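Local atomic coordinates of 3-deoxy-manno-octulosonate cytidylyltransferase (Escherichia coli, PDB entry 1H7E), a protein that catalyses the activation of the eight-carbon sugar KDO by CTP, giving CMP-KDO and diphosphate, probably for bacterial lipopolysaccharide synthesis. Residues W47-D52 with I67-D72; V6-Y11 with Y92-G97; M29-Y34 with Q60-K65; S13-G18 with V224-C229; L120-L125 with G174-R179. One frame throughout, in Å; residues are numbered along the deposited sequence.

Contact 1: residues W47-D52 with I67-D72; sequences WVATDD and IMTRND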
# COMPACT_ATOMS: atom_id res chain seq x y z
N TRP A 47 -10.86 10.58 28.64
CA TRP A 47 -11.38 11.92 28.35
C TRP A 47 -12.28 11.99 27.13
O TRP A 47 -12.04 11.31 26.14
CB TRP A 47 -10.22 12.86 28.04
CG TRP A 47 -9.36 13.15 29.20
CD1 TRP A 47 -8.31 12.40 29.68
CD2 TRP A 47 -9.42 14.32 30.02
NE1 TRP A 47 -7.72 13.04 30.73
CE2 TRP A 47 -8.38 14.23 30.96
CE3 TRP A 47 -10.25 15.45 30.03
CZ2 TRP A 47 -8.15 15.22 31.92
CZ3 TRP A 47 -10.03 16.43 30.98
CH2 TRP A 47 -8.98 16.31 31.91
N VAL A 48 -13.26 12.89 27.17
CA VAL A 48 -14.16 13.12 26.04
C VAL A 48 -13.75 14.51 25.52
O VAL A 48 -13.69 15.48 26.29
CB VAL A 48 -15.65 13.16 26.45
CG1 VAL A 48 -16.51 13.57 25.27
CG2 VAL A 48 -16.09 11.81 26.97
N ALA A 49 -13.38 14.57 24.24
CA ALA A 49 -12.95 15.82 23.61
C ALA A 49 -14.12 16.32 22.79
O ALA A 49 -14.60 15.63 21.88
CB ALA A 49 -11.73 15.57 22.72
N THR A 50 -14.62 17.50 23.12
CA THR A 50 -15.77 18.03 22.41
C THR A 50 -15.64 19.50 22.11
O THR A 50 -14.77 20.18 22.64
CB THR A 50 -17.06 17.78 23.21
OG1 THR A 50 -18.20 18.16 22.43
CG2 THR A 50 -17.07 18.57 24.49
N ASP A 51 -16.50 19.96 21.20
CA ASP A 51 -16.53 21.37 20.80
C ASP A 51 -17.91 21.98 21.12
O ASP A 51 -18.16 23.15 20.81
CB ASP A 51 -16.20 21.53 19.30
CG ASP A 51 -17.16 20.77 18.37
OD1 ASP A 51 -18.02 20.00 18.85
OD2 ASP A 51 -17.04 20.95 17.13
N ASP A 52 -18.75 21.20 21.80
CA ASP A 52 -20.10 21.62 22.15
C ASP A 52 -20.40 21.52 23.66
O ASP A 52 -20.22 20.46 24.25
CB ASP A 52 -21.11 20.78 21.36
CG ASP A 52 -22.52 21.33 21.42
OD1 ASP A 52 -23.23 20.98 22.38
OD2 ASP A 52 -22.91 22.12 20.53
N ILE A 67 -13.13 17.84 27.87
CA ILE A 67 -12.20 18.93 27.59
C ILE A 67 -12.71 19.59 26.33
O ILE A 67 -13.04 18.92 25.35
CB ILE A 67 -10.74 18.44 27.44
CG1 ILE A 67 -9.83 19.60 27.04
CG2 ILE A 67 -10.66 17.29 26.44
CD1 ILE A 67 -8.38 19.30 27.19
N MET A 68 -12.93 20.90 26.41
CA MET A 68 -13.41 21.67 25.28
C MET A 68 -12.26 21.91 24.32
O MET A 68 -11.13 22.20 24.74
CB MET A 68 -14.01 23.00 25.73
CG MET A 68 -15.38 22.88 26.37
SD MET A 68 -16.69 22.57 25.17
CE MET A 68 -16.82 24.16 24.33
N THR A 69 -12.55 21.76 23.04
CA THR A 69 -11.55 21.94 22.00
C THR A 69 -12.12 22.90 20.97
O THR A 69 -13.29 23.26 21.05
CB THR A 69 -11.20 20.57 21.33
OG1 THR A 69 -12.40 19.95 20.83
CG2 THR A 69 -10.56 19.62 22.34
N ARG A 70 -11.30 23.35 20.03
CA ARG A 70 -11.79 24.26 18.99
C ARG A 70 -12.77 23.57 18.04
O ARG A 70 -12.71 22.35 17.85
CB ARG A 70 -10.62 24.84 18.20
CG ARG A 70 -9.74 25.74 19.05
CD ARG A 70 -8.79 26.54 18.19
NE ARG A 70 -7.87 25.68 17.46
CZ ARG A 70 -6.72 25.22 17.96
NH1 ARG A 70 -6.35 25.54 19.20
NH2 ARG A 70 -5.94 24.45 17.22
N ASN A 71 -13.71 24.34 17.50
CA ASN A 71 -14.70 23.80 16.56
C ASN A 71 -14.20 23.92 15.11
O ASN A 71 -14.76 23.30 14.21
CB ASN A 71 -16.06 24.49 16.73
CG ASN A 71 -15.95 26.02 16.76
OD1 ASN A 71 -16.21 26.65 17.79
ND2 ASN A 71 -15.59 26.62 15.63
N ASP A 72 -13.13 24.70 14.93
CA ASP A 72 -12.50 24.95 13.62
C ASP A 72 -11.55 23.83 13.15
O ASP A 72 -10.83 24.01 12.16
CB ASP A 72 -11.75 26.30 13.63
CG ASP A 72 -10.65 26.37 14.71
OD1 ASP A 72 -9.78 25.47 14.79
OD2 ASP A 72 -10.63 27.36 15.47
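Two first torsions shape the meeting of Met68 and Thr69 with Thr50: Met68 CG lies anti to its carbonyl carbon (chi1 -76°), the chain bending again at both later torsions, and Thr69 OG1 sits between the backbone N and the carbonyl carbon (chi1 56°), beside Thr50 O. The backbones are the two parallel strands of a beta-alpha-beta unit, 45-50 and 65-68 joined through helix 53-61. Their pairing rests on Ile67 N to Val48 O at 2.9 Å, Thr50 N to Ile67 O at 3.1 Å and Thr69 N to Thr50 O at 2.8 Å. Thr50 O is gripped a second time, weakly, by Thr69 OG1 at 3.0 Å, a hydroxyl that also meets Arg79 in a weak bond. On the face turned to helix 76-86, Ala49 CB touches Ile67 CG2 at 4.2 Å, and Trp47 brings CE3 obliquely to Ile67 CB at 4.0 Å. On the face turned to helix 53-61, Thr50 CG2 lies 4.1 Å from Met68 SD. The chain leaves this strand through an ST turn: Thr50 OG1, bonded also to Ala9 O, accepts Asp52 N at 3.2 Å with 166° at the hydrogen.

Contact 2: residues V6-Y11 with Y92-G97; sequences VIPARY and YINLQG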
# COMPACT_ATOMS: atom_id res chain seq x y z
N VAL A 6 -8.85 9.00 24.54
CA VAL A 6 -9.56 10.23 24.19
C VAL A 6 -10.71 9.85 23.27
O VAL A 6 -10.51 9.13 22.28
CB VAL A 6 -8.64 11.27 23.49
CG1 VAL A 6 -9.44 12.49 23.10
CG2 VAL A 6 -7.51 11.67 24.41
N ILE A 7 -11.91 10.30 23.61
CA ILE A 7 -13.09 10.01 22.82
C ILE A 7 -13.63 11.30 22.21
O ILE A 7 -14.16 12.15 22.92
CB ILE A 7 -14.21 9.40 23.70
CG1 ILE A 7 -13.73 8.13 24.40
CG2 ILE A 7 -15.46 9.10 22.85
CD1 ILE A 7 -14.62 7.73 25.57
N PRO A 8 -13.42 11.50 20.89
CA PRO A 8 -13.91 12.71 20.21
C PRO A 8 -15.43 12.59 20.15
O PRO A 8 -15.96 11.56 19.71
CB PRO A 8 -13.34 12.56 18.79
CG PRO A 8 -12.14 11.73 18.98
CD PRO A 8 -12.60 10.69 19.98
N ALA A 9 -16.15 13.61 20.58
CA ALA A 9 -17.60 13.54 20.58
C ALA A 9 -18.23 14.86 20.18
O ALA A 9 -18.57 15.67 21.04
CB ALA A 9 -18.11 13.11 21.96
N ARG A 10 -18.36 15.08 18.88
CA ARG A 10 -18.99 16.30 18.39
C ARG A 10 -20.49 16.08 18.14
O ARG A 10 -20.92 15.06 17.57
CB ARG A 10 -18.24 16.89 17.18
CG ARG A 10 -17.79 15.91 16.10
CD ARG A 10 -16.81 16.59 15.14
NE ARG A 10 -17.30 17.88 14.65
CZ ARG A 10 -16.52 18.93 14.36
NH1 ARG A 10 -15.20 18.85 14.51
NH2 ARG A 10 -17.06 20.07 13.95
N TYR A 11 -21.29 17.01 18.68
CA TYR A 11 -22.75 16.99 18.60
C TYR A 11 -23.27 17.02 17.17
O TYR A 11 -23.92 16.07 16.71
CB TYR A 11 -23.31 18.19 19.38
CG TYR A 11 -24.82 18.21 19.59
CD1 TYR A 11 -25.37 17.83 20.81
CD2 TYR A 11 -25.68 18.64 18.58
CE1 TYR A 11 -26.75 17.88 21.03
CE2 TYR A 11 -27.06 18.70 18.78
CZ TYR A 11 -27.59 18.32 20.01
OH TYR A 11 -28.95 18.37 20.21
N TYR A 92 -1.55 7.89 23.32
CA TYR A 92 -2.93 8.37 23.23
C TYR A 92 -3.72 7.44 22.34
O TYR A 92 -3.31 7.15 21.21
CB TYR A 92 -2.98 9.77 22.61
CG TYR A 92 -2.26 10.83 23.41
CD1 TYR A 92 -0.88 10.98 23.30
CD2 TYR A 92 -2.96 11.67 24.29
CE1 TYR A 92 -0.21 11.94 24.06
CE2 TYR A 92 -2.30 12.63 25.05
CZ TYR A 92 -0.93 12.76 24.93
OH TYR A 92 -0.25 13.71 25.67
N ILE A 93 -4.86 6.98 22.83
CA ILE A 93 -5.73 6.08 22.08
C ILE A 93 -6.94 6.90 21.70
O ILE A 93 -7.58 7.54 22.55
CB ILE A 93 -6.15 4.87 22.92
CG1 ILE A 93 -4.93 4.01 23.21
CG2 ILE A 93 -7.23 4.05 22.19
CD1 ILE A 93 -5.15 3.01 24.30
N ASN A 94 -7.26 6.92 20.41
CA ASN A 94 -8.40 7.68 19.93
C ASN A 94 -9.51 6.70 19.59
O ASN A 94 -9.35 5.88 18.68
CB ASN A 94 -7.97 8.45 18.68
CG ASN A 94 -8.83 9.67 18.42
OD1 ASN A 94 -9.06 10.48 19.32
ND2 ASN A 94 -9.26 9.83 17.17
N LEU A 95 -10.58 6.72 20.37
CA LEU A 95 -11.75 5.87 20.18
C LEU A 95 -12.86 6.68 19.55
O LEU A 95 -13.04 7.84 19.90
CB LEU A 95 -12.31 5.40 21.51
CG LEU A 95 -11.70 4.25 22.29
CD1 LEU A 95 -12.71 3.84 23.36
CD2 LEU A 95 -11.43 3.09 21.37
N GLN A 96 -13.69 6.06 18.72
CA GLN A 96 -14.80 6.78 18.12
C GLN A 96 -15.99 6.90 19.09
O GLN A 96 -16.38 5.93 19.73
CB GLN A 96 -15.21 6.12 16.80
CG GLN A 96 -14.11 6.22 15.73
CD GLN A 96 -13.45 7.60 15.70
OE1 GLN A 96 -14.10 8.60 15.38
NE2 GLN A 96 -12.17 7.66 16.08
N GLY A 97 -16.55 8.10 19.20
CA GLY A 97 -17.66 8.33 20.11
C GLY A 97 -18.98 7.75 19.66
O GLY A 97 -19.98 7.87 20.39
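Ile7 meets both Leu95 and Gly97 through the two branches that part at its CB. CG1, anti to the carbonyl carbon (chi1 -57°), runs past Leu95 CB at 4.2 Å, and its terminal CD1 goes on to Val33 of helix 29-38. CG2, the other branch, comes to 3.6 Å from Gly97 CA, a close approach to a residue that carries no side chain, and touches Ile30 of the same helix. Val6 holds the strands together by backbone: its N donates to Ile93 O at 2.8 Å, almost straight at 178°, and its O accepts Leu95 N at 3.1 Å. Beyond this pairing the Pro8 ring takes over. Its CG rests 3.3 Å from Asn94 OD1 and 3.9 Å from Asn94 ND2, so one ring carbon lies against both ends of the carboxamide. An alanine at Pro8 would remove that carbon and would probably leave the Asn94 amide less restrained and able to turn. Val6 and Asn94 share the opposite face of the sheet from Ile7, where both touch Leu80 of helix 76-86. Strands 3-8 and 91-94 are thus parallel neighbours whose connection passes through strands 45-50 and 65-68 on the far side of 3-8, the central topological switch of a Rossmann-like nucleotide-binding fold.

Contact 3: residues M29-Y34 with Q60-K65; sequences MIQHVY and QAFGGK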
# COMPACT_ATOMS: atom_id res chain seq x y z
N MET A 29 -25.47 7.66 24.18
CA MET A 29 -24.47 6.85 23.50
C MET A 29 -23.05 7.10 24.02
O MET A 29 -22.30 6.14 24.28
CB MET A 29 -24.52 7.05 21.99
CG MET A 29 -23.45 6.24 21.26
SD MET A 29 -23.73 6.17 19.50
CE MET A 29 -23.51 7.92 19.07
N ILE A 30 -22.72 8.38 24.22
CA ILE A 30 -21.40 8.77 24.73
C ILE A 30 -21.08 8.10 26.10
O ILE A 30 -19.92 7.74 26.37
CB ILE A 30 -21.25 10.33 24.76
CG1 ILE A 30 -19.79 10.74 24.91
CG2 ILE A 30 -22.07 10.92 25.87
CD1 ILE A 30 -18.91 10.31 23.75
N GLN A 31 -22.11 7.84 26.90
CA GLN A 31 -21.89 7.19 28.19
C GLN A 31 -21.46 5.71 28.05
O GLN A 31 -20.58 5.24 28.78
CB GLN A 31 -23.11 7.31 29.10
CG GLN A 31 -22.87 6.68 30.50
CD GLN A 31 -24.00 6.96 31.48
OE1 GLN A 31 -24.80 7.88 31.27
NE2 GLN A 31 -24.09 6.18 32.53
N HIS A 32 -22.07 5.01 27.09
CA HIS A 32 -21.73 3.60 26.84
C HIS A 32 -20.27 3.46 26.42
O HIS A 32 -19.57 2.54 26.87
CB HIS A 32 -22.62 3.02 25.73
CG HIS A 32 -24.03 2.77 26.15
ND1 HIS A 32 -24.39 1.70 26.94
CD2 HIS A 32 -25.17 3.47 25.91
CE1 HIS A 32 -25.70 1.75 27.17
NE2 HIS A 32 -26.19 2.81 26.55
N VAL A 33 -19.82 4.38 25.57
CA VAL A 33 -18.44 4.36 25.11
C VAL A 33 -17.50 4.65 26.28
O VAL A 33 -16.48 3.98 26.46
CB VAL A 33 -18.18 5.38 23.97
CG1 VAL A 33 -16.70 5.34 23.55
CG2 VAL A 33 -19.07 5.05 22.77
N TYR A 34 -17.88 5.65 27.07
CA TYR A 34 -17.09 6.03 28.24
C TYR A 34 -16.99 4.86 29.21
O TYR A 34 -15.90 4.53 29.67
CB TYR A 34 -17.72 7.26 28.94
CG TYR A 34 -16.77 7.98 29.89
CD1 TYR A 34 -16.57 7.53 31.20
CD2 TYR A 34 -16.03 9.08 29.46
CE1 TYR A 34 -15.65 8.15 32.05
CE2 TYR A 34 -15.12 9.71 30.30
CZ TYR A 34 -14.93 9.24 31.59
OH TYR A 34 -13.99 9.85 32.39
N GLN A 60 -20.19 15.61 32.02
CA GLN A 60 -19.99 15.92 33.43
C GLN A 60 -21.13 15.37 34.30
O GLN A 60 -20.90 14.85 35.40
CB GLN A 60 -19.82 17.44 33.60
CG GLN A 60 -18.44 17.91 33.20
CD GLN A 60 -18.32 19.41 33.10
OE1 GLN A 60 -19.27 20.15 33.36
NE2 GLN A 60 -17.14 19.88 32.68
N ALA A 61 -22.35 15.41 33.75
CA ALA A 61 -23.54 14.91 34.44
C ALA A 61 -23.38 13.45 34.87
O ALA A 61 -23.96 13.05 35.89
CB ALA A 61 -24.77 15.09 33.57
N PHE A 62 -22.66 12.63 34.10
CA PHE A 62 -22.45 11.25 34.55
C PHE A 62 -21.10 11.08 35.23
O PHE A 62 -20.71 9.97 35.59
CB PHE A 62 -22.72 10.19 33.46
CG PHE A 62 -21.82 10.26 32.26
CD1 PHE A 62 -20.49 9.84 32.34
CD2 PHE A 62 -22.33 10.67 31.03
CE1 PHE A 62 -19.68 9.84 31.21
CE2 PHE A 62 -21.53 10.67 29.88
CZ PHE A 62 -20.20 10.25 29.97
N GLY A 63 -20.41 12.20 35.45
CA GLY A 63 -19.13 12.18 36.13
C GLY A 63 -17.87 11.94 35.30
O GLY A 63 -16.80 11.68 35.85
N GLY A 64 -17.99 12.00 33.98
CA GLY A 64 -16.82 11.78 33.15
C GLY A 64 -16.03 13.06 32.92
O GLY A 64 -16.54 14.17 33.17
N LYS A 65 -14.79 12.92 32.45
CA LYS A 65 -13.95 14.08 32.17
C LYS A 65 -14.12 14.55 30.72
O LYS A 65 -14.06 13.75 29.78
CB LYS A 65 -12.48 13.74 32.41
CG LYS A 65 -12.18 13.19 33.79
CD LYS A 65 -10.71 12.85 33.90
CE LYS A 65 -10.37 12.33 35.28
NZ LYS A 65 -8.89 12.24 35.46
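Phe62 turns its edge to the face of Tyr34: the ring planes are 64° apart and the centroids 5.4 Å, an edge-to-face pair. The touching atom is Phe62 CE1, which stands 3.7 Å above the tyrosine plane, offset toward the rim near CG. Gln31 takes a face of the same phenylalanine. Its CG, anti to the backbone N (chi1 -178°), lies over the ring centre at 4.1 Å in a CH-pi contact, and the extended chain slides past the phenylalanine in the opposite direction, with the amide inclined 31° to the ring and NE2 bonded to Glu35. At the ring edge, near its plane, Ile30 CG2 reaches Phe62 CE2 at 4.1 Å. Phe62 comes just before Gly63, the C-prime residue, at positive phi, of the Schellman motif that closes helix 53-61; Gly63 N bonds to Gln60 O at 2.7 Å. The chain then passes close by the tyrosine hydroxyl: Gly64 CA is 3.5 Å from Tyr34 OH, and Lys65 N donates to that OH at 3.2 Å. Tyr34, its ring also against Val46 and Val48 of strand 45-50, thereby spans from helix 29-38 to the backbone at Lys65. Lys65 CG passes Tyr34 OH at 4.0 Å before the side chain leads away.

Contact 4: residues S13-G18 with V224-C229; sequences SSRLPG and VDTPAC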
# COMPACT_ATOMS: atom_id res chain seq x y z
N SER A 13 -24.12 16.71 13.48
CA SER A 13 -24.00 15.64 12.49
C SER A 13 -25.25 15.82 11.61
O SER A 13 -26.31 16.21 12.10
CB SER A 13 -23.98 14.26 13.18
OG SER A 13 -23.41 13.26 12.34
N SER A 14 -25.09 15.57 10.31
CA SER A 14 -26.18 15.72 9.34
C SER A 14 -27.39 14.77 9.48
O SER A 14 -28.53 15.22 9.69
CB SER A 14 -25.61 15.67 7.92
OG SER A 14 -24.70 14.60 7.76
N ARG A 15 -27.15 13.46 9.36
CA ARG A 15 -28.21 12.45 9.44
C ARG A 15 -28.53 11.92 10.86
O ARG A 15 -29.30 10.96 11.01
CB ARG A 15 -27.91 11.29 8.48
CG ARG A 15 -28.22 11.61 7.01
CD ARG A 15 -27.50 10.67 6.04
NE ARG A 15 -27.83 9.27 6.27
CZ ARG A 15 -26.93 8.31 6.48
NH1 ARG A 15 -25.63 8.59 6.49
NH2 ARG A 15 -27.34 7.06 6.70
N LEU A 16 -27.94 12.55 11.88
CA LEU A 16 -28.15 12.20 13.29
C LEU A 16 -27.71 13.35 14.22
O LEU A 16 -26.68 13.24 14.90
CB LEU A 16 -27.40 10.91 13.68
CG LEU A 16 -27.98 9.53 13.35
CD1 LEU A 16 -27.04 8.44 13.88
CD2 LEU A 16 -29.37 9.36 13.95
N PRO A 17 -28.49 14.47 14.26
CA PRO A 17 -28.16 15.62 15.11
C PRO A 17 -28.15 15.28 16.61
O PRO A 17 -29.14 14.80 17.17
CB PRO A 17 -29.24 16.65 14.74
CG PRO A 17 -30.40 15.79 14.30
CD PRO A 17 -29.72 14.72 13.48
N GLY A 18 -27.00 15.51 17.25
CA GLY A 18 -26.84 15.21 18.67
C GLY A 18 -26.58 13.73 18.87
O GLY A 18 -26.99 13.14 19.87
N VAL A 224 -22.90 2.79 15.16
CA VAL A 224 -24.10 3.56 14.85
C VAL A 224 -23.86 4.71 13.88
O VAL A 224 -23.17 5.68 14.21
CB VAL A 224 -24.79 4.07 16.13
CG1 VAL A 224 -26.09 4.79 15.77
CG2 VAL A 224 -25.07 2.91 17.07
N ASP A 225 -24.48 4.62 12.71
CA ASP A 225 -24.38 5.62 11.65
C ASP A 225 -25.78 5.90 11.08
O ASP A 225 -26.17 7.06 10.89
CB ASP A 225 -23.46 5.11 10.53
CG ASP A 225 -22.30 6.06 10.23
OD1 ASP A 225 -22.03 6.98 11.04
OD2 ASP A 225 -21.65 5.87 9.18
N THR A 226 -26.52 4.83 10.82
CA THR A 226 -27.88 4.90 10.26
C THR A 226 -28.90 4.34 11.28
O THR A 226 -28.56 3.48 12.10
CB THR A 226 -27.95 4.10 8.91
OG1 THR A 226 -29.23 4.29 8.29
CG2 THR A 226 -27.73 2.61 9.14
N PRO A 227 -30.16 4.86 11.27
CA PRO A 227 -31.25 4.43 12.16
C PRO A 227 -31.76 2.99 11.95
O PRO A 227 -32.55 2.48 12.74
CB PRO A 227 -32.35 5.47 11.89
CG PRO A 227 -32.09 5.88 10.47
CD PRO A 227 -30.58 6.02 10.47
N ALA A 228 -31.33 2.36 10.86
CA ALA A 228 -31.69 0.98 10.57
C ALA A 228 -30.75 0.12 11.42
O ALA A 228 -31.13 -0.96 11.89
CB ALA A 228 -31.52 0.68 9.08
N CYS A 229 -29.53 0.62 11.62
CA CYS A 229 -28.49 -0.05 12.41
C CYS A 229 -28.53 0.39 13.89
O CYS A 229 -27.91 -0.25 14.74
CB CYS A 229 -27.09 0.21 11.84
SG CYS A 229 -26.69 -0.63 10.28
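Between Arg15 and Thr226 the backbones come to 7.6 Å CA to CA, and between Leu16 and Asp225 to 7.8 Å; the loop 13-18 and the turn entering helix 227-243 therefore meet through side chains, without backbone pairing. Leu16 makes the closest approach. Its CG is anti to the carbonyl carbon (chi1 -80°), and CD1 reaches Asp225 O at 3.4 Å. The same methyl touches Val224 CG1 at 4.2 Å, and Val224 in turn packs on Leu230 and Val233 of the helix. Arg15 and Thr226 lie side by side, pointing the same way. The tip of the arginine passes the threonine, NH2 standing 3.7 Å from Thr226 OG1, which is at the guanidinium edge, near its plane. Asp225 O lies over one face of the guanidinium, 4.4 Å from NH2. The nearest charged pair, Arg15 NH1 and Asp225 OD2, is 5.5 Å apart. The loop following strand 3-8 probably serves nucleotide binding, as in related cytidylyltransferases. Its contact here rests on one leucine methyl and a guanidinium that passes without a hydrogen bond, van der Waals touches with at most a diffuse electrostatic attraction, which implies little directional hold between loop and helix entry.

Contact 5: residues L120-L125 with G174-R179; sequences LPVATL and GIYAYR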
# COMPACT_ATOMS: atom_id res chain seq x y z
N LEU A 120 7.43 1.60 17.65
CA LEU A 120 6.20 1.70 16.86
C LEU A 120 5.51 3.04 17.08
O LEU A 120 5.10 3.36 18.19
CB LEU A 120 5.26 0.54 17.22
CG LEU A 120 3.95 0.48 16.44
CD1 LEU A 120 4.20 0.40 14.91
CD2 LEU A 120 3.14 -0.72 16.94
N PRO A 121 5.34 3.83 16.01
CA PRO A 121 4.71 5.14 16.18
C PRO A 121 3.19 5.14 16.30
O PRO A 121 2.63 5.90 17.10
CB PRO A 121 5.14 5.92 14.93
CG PRO A 121 6.19 5.02 14.25
CD PRO A 121 5.79 3.64 14.62
N VAL A 122 2.53 4.32 15.48
CA VAL A 122 1.07 4.27 15.42
C VAL A 122 0.59 2.84 15.22
O VAL A 122 1.25 2.04 14.54
CB VAL A 122 0.55 5.09 14.19
CG1 VAL A 122 -0.98 5.14 14.16
CG2 VAL A 122 1.16 6.50 14.17
N ALA A 123 -0.54 2.51 15.85
CA ALA A 123 -1.14 1.19 15.72
C ALA A 123 -2.65 1.37 15.51
O ALA A 123 -3.23 2.37 15.93
CB ALA A 123 -0.86 0.33 16.95
N THR A 124 -3.27 0.42 14.81
CA THR A 124 -4.69 0.48 14.55
C THR A 124 -5.20 -0.96 14.43
O THR A 124 -4.43 -1.90 14.59
CB THR A 124 -5.03 1.34 13.30
OG1 THR A 124 -6.44 1.54 13.23
CG2 THR A 124 -4.52 0.64 11.99
N LEU A 125 -6.50 -1.10 14.20
CA LEU A 125 -7.13 -2.42 14.12
C LEU A 125 -7.77 -2.77 12.78
O LEU A 125 -8.08 -1.89 11.98
CB LEU A 125 -8.20 -2.54 15.21
CG LEU A 125 -7.76 -2.38 16.68
CD1 LEU A 125 -8.99 -2.38 17.57
CD2 LEU A 125 -6.77 -3.48 17.07
N GLY A 174 -11.46 1.95 12.66
CA GLY A 174 -10.97 3.28 13.00
C GLY A 174 -10.57 3.69 14.41
O GLY A 174 -10.89 4.81 14.82
N ILE A 175 -9.87 2.81 15.11
CA ILE A 175 -9.36 3.07 16.47
C ILE A 175 -7.85 3.13 16.32
O ILE A 175 -7.25 2.22 15.74
CB ILE A 175 -9.70 1.93 17.41
CG1 ILE A 175 -11.22 1.87 17.60
CG2 ILE A 175 -9.02 2.14 18.76
CD1 ILE A 175 -11.67 0.70 18.39
N TYR A 176 -7.25 4.18 16.86
CA TYR A 176 -5.80 4.38 16.75
C TYR A 176 -5.10 4.62 18.08
O TYR A 176 -5.72 5.14 19.01
CB TYR A 176 -5.52 5.64 15.92
CG TYR A 176 -6.02 5.63 14.50
CD1 TYR A 176 -7.32 6.03 14.20
CD2 TYR A 176 -5.18 5.27 13.45
CE1 TYR A 176 -7.77 6.09 12.88
CE2 TYR A 176 -5.61 5.33 12.12
CZ TYR A 176 -6.90 5.74 11.85
OH TYR A 176 -7.31 5.83 10.54
N ALA A 177 -3.83 4.22 18.15
CA ALA A 177 -2.97 4.47 19.32
C ALA A 177 -1.79 5.25 18.72
O ALA A 177 -1.18 4.82 17.73
CB ALA A 177 -2.48 3.17 19.95
N TYR A 178 -1.50 6.42 19.28
CA TYR A 178 -0.40 7.25 18.79
C TYR A 178 0.59 7.51 19.89
O TYR A 178 0.20 7.77 21.01
CB TYR A 178 -0.89 8.65 18.39
CG TYR A 178 -1.91 8.69 17.29
CD1 TYR A 178 -1.53 8.80 15.95
CD2 TYR A 178 -3.27 8.70 17.59
CE1 TYR A 178 -2.47 8.92 14.95
CE2 TYR A 178 -4.22 8.82 16.58
CZ TYR A 178 -3.81 8.93 15.26
OH TYR A 178 -4.73 9.07 14.26
N ARG A 179 1.88 7.45 19.55
CA ARG A 179 2.95 7.80 20.47
C ARG A 179 2.89 9.34 20.54
O ARG A 179 2.50 10.02 19.57
CB ARG A 179 4.29 7.39 19.88
CG ARG A 179 5.22 6.75 20.84
CD ARG A 179 5.24 5.28 20.61
NE ARG A 179 5.51 4.55 21.84
CZ ARG A 179 5.41 3.23 21.97
NH1 ARG A 179 5.04 2.48 20.92
NH2 ARG A 179 5.64 2.66 23.15
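The Tyr176 ring has Tyr178 OH over one face, 3.7 Å above the plane and offset toward the rim; from the other side, beyond the rim, Thr124 CB comes within 3.9 Å of Tyr176 CD2. At the ring edge, near the plane, Val122 CG1 approaches Tyr176 CD2 at 4.3 Å, and the tyrosine OH is hydrogen-bonded to His172 NE2. These residues share one face of an antiparallel pair, strands 122-129 and 169-179 of the large mixed sheet, whose directions here differ by 164°. Val122 CG1 is anti to the backbone N (chi1 -176°), and the other methyl, CG2, lies obliquely against the Tyr178 ring, 4.0 Å from CD1. Ala123 and Ala177 form a hydrogen-bonded pair: Ala123 N to Ala177 O and Ala177 N to Ala123 O, each 3.0 Å. Their methyls turn to the other face, beneath helix 104-116, where both meet Met114. At the strand end Arg179 grips residues 120-121, just before strand 122-129, twice. Its N donates to Pro121 O at 3.0 Å, and its guanidinium edge sends NH1 to a lone pair of Leu120 O at 2.9 Å, the donor at 142° to the C=O bond. NH1 also bonds to Met114 O, so an alanine at Arg179 would probably leave Leu120 O and Met114 O without their shared donor, with the backbone bond to Pro121 O remaining. At the other end of the pair, Leu125 CD1 crosses obliquely to Ile175 CD1 at 4.2 Å.

How the contacts relate
Contacts 1, 2 and 5 sample one mixed sheet: strands 65-68, 45-50, 3-8, 91-94, 169-179 and 122-129 lie in that order across it. Contacts 1 and 2 have centres 10 Å apart and share backbone bonds such as Ala9 N to Ala49 O, while contact 5, its centre 13 Å from that of contact 2, joins through Asn94 N to Tyr176 O. Contact 3 lies against the sheet, packing Ile30 on Ala9 and Tyr34 on Val48. Along the chain, contact 2 encloses contacts 1 and 3, and contact 5 follows it. Contact 4, about 26 Å from contact 5 centre to centre, spans contacts 1, 3 and 5 and crosses contact 2, bringing the C-terminal helix back to the loop that leaves central strand 3-8.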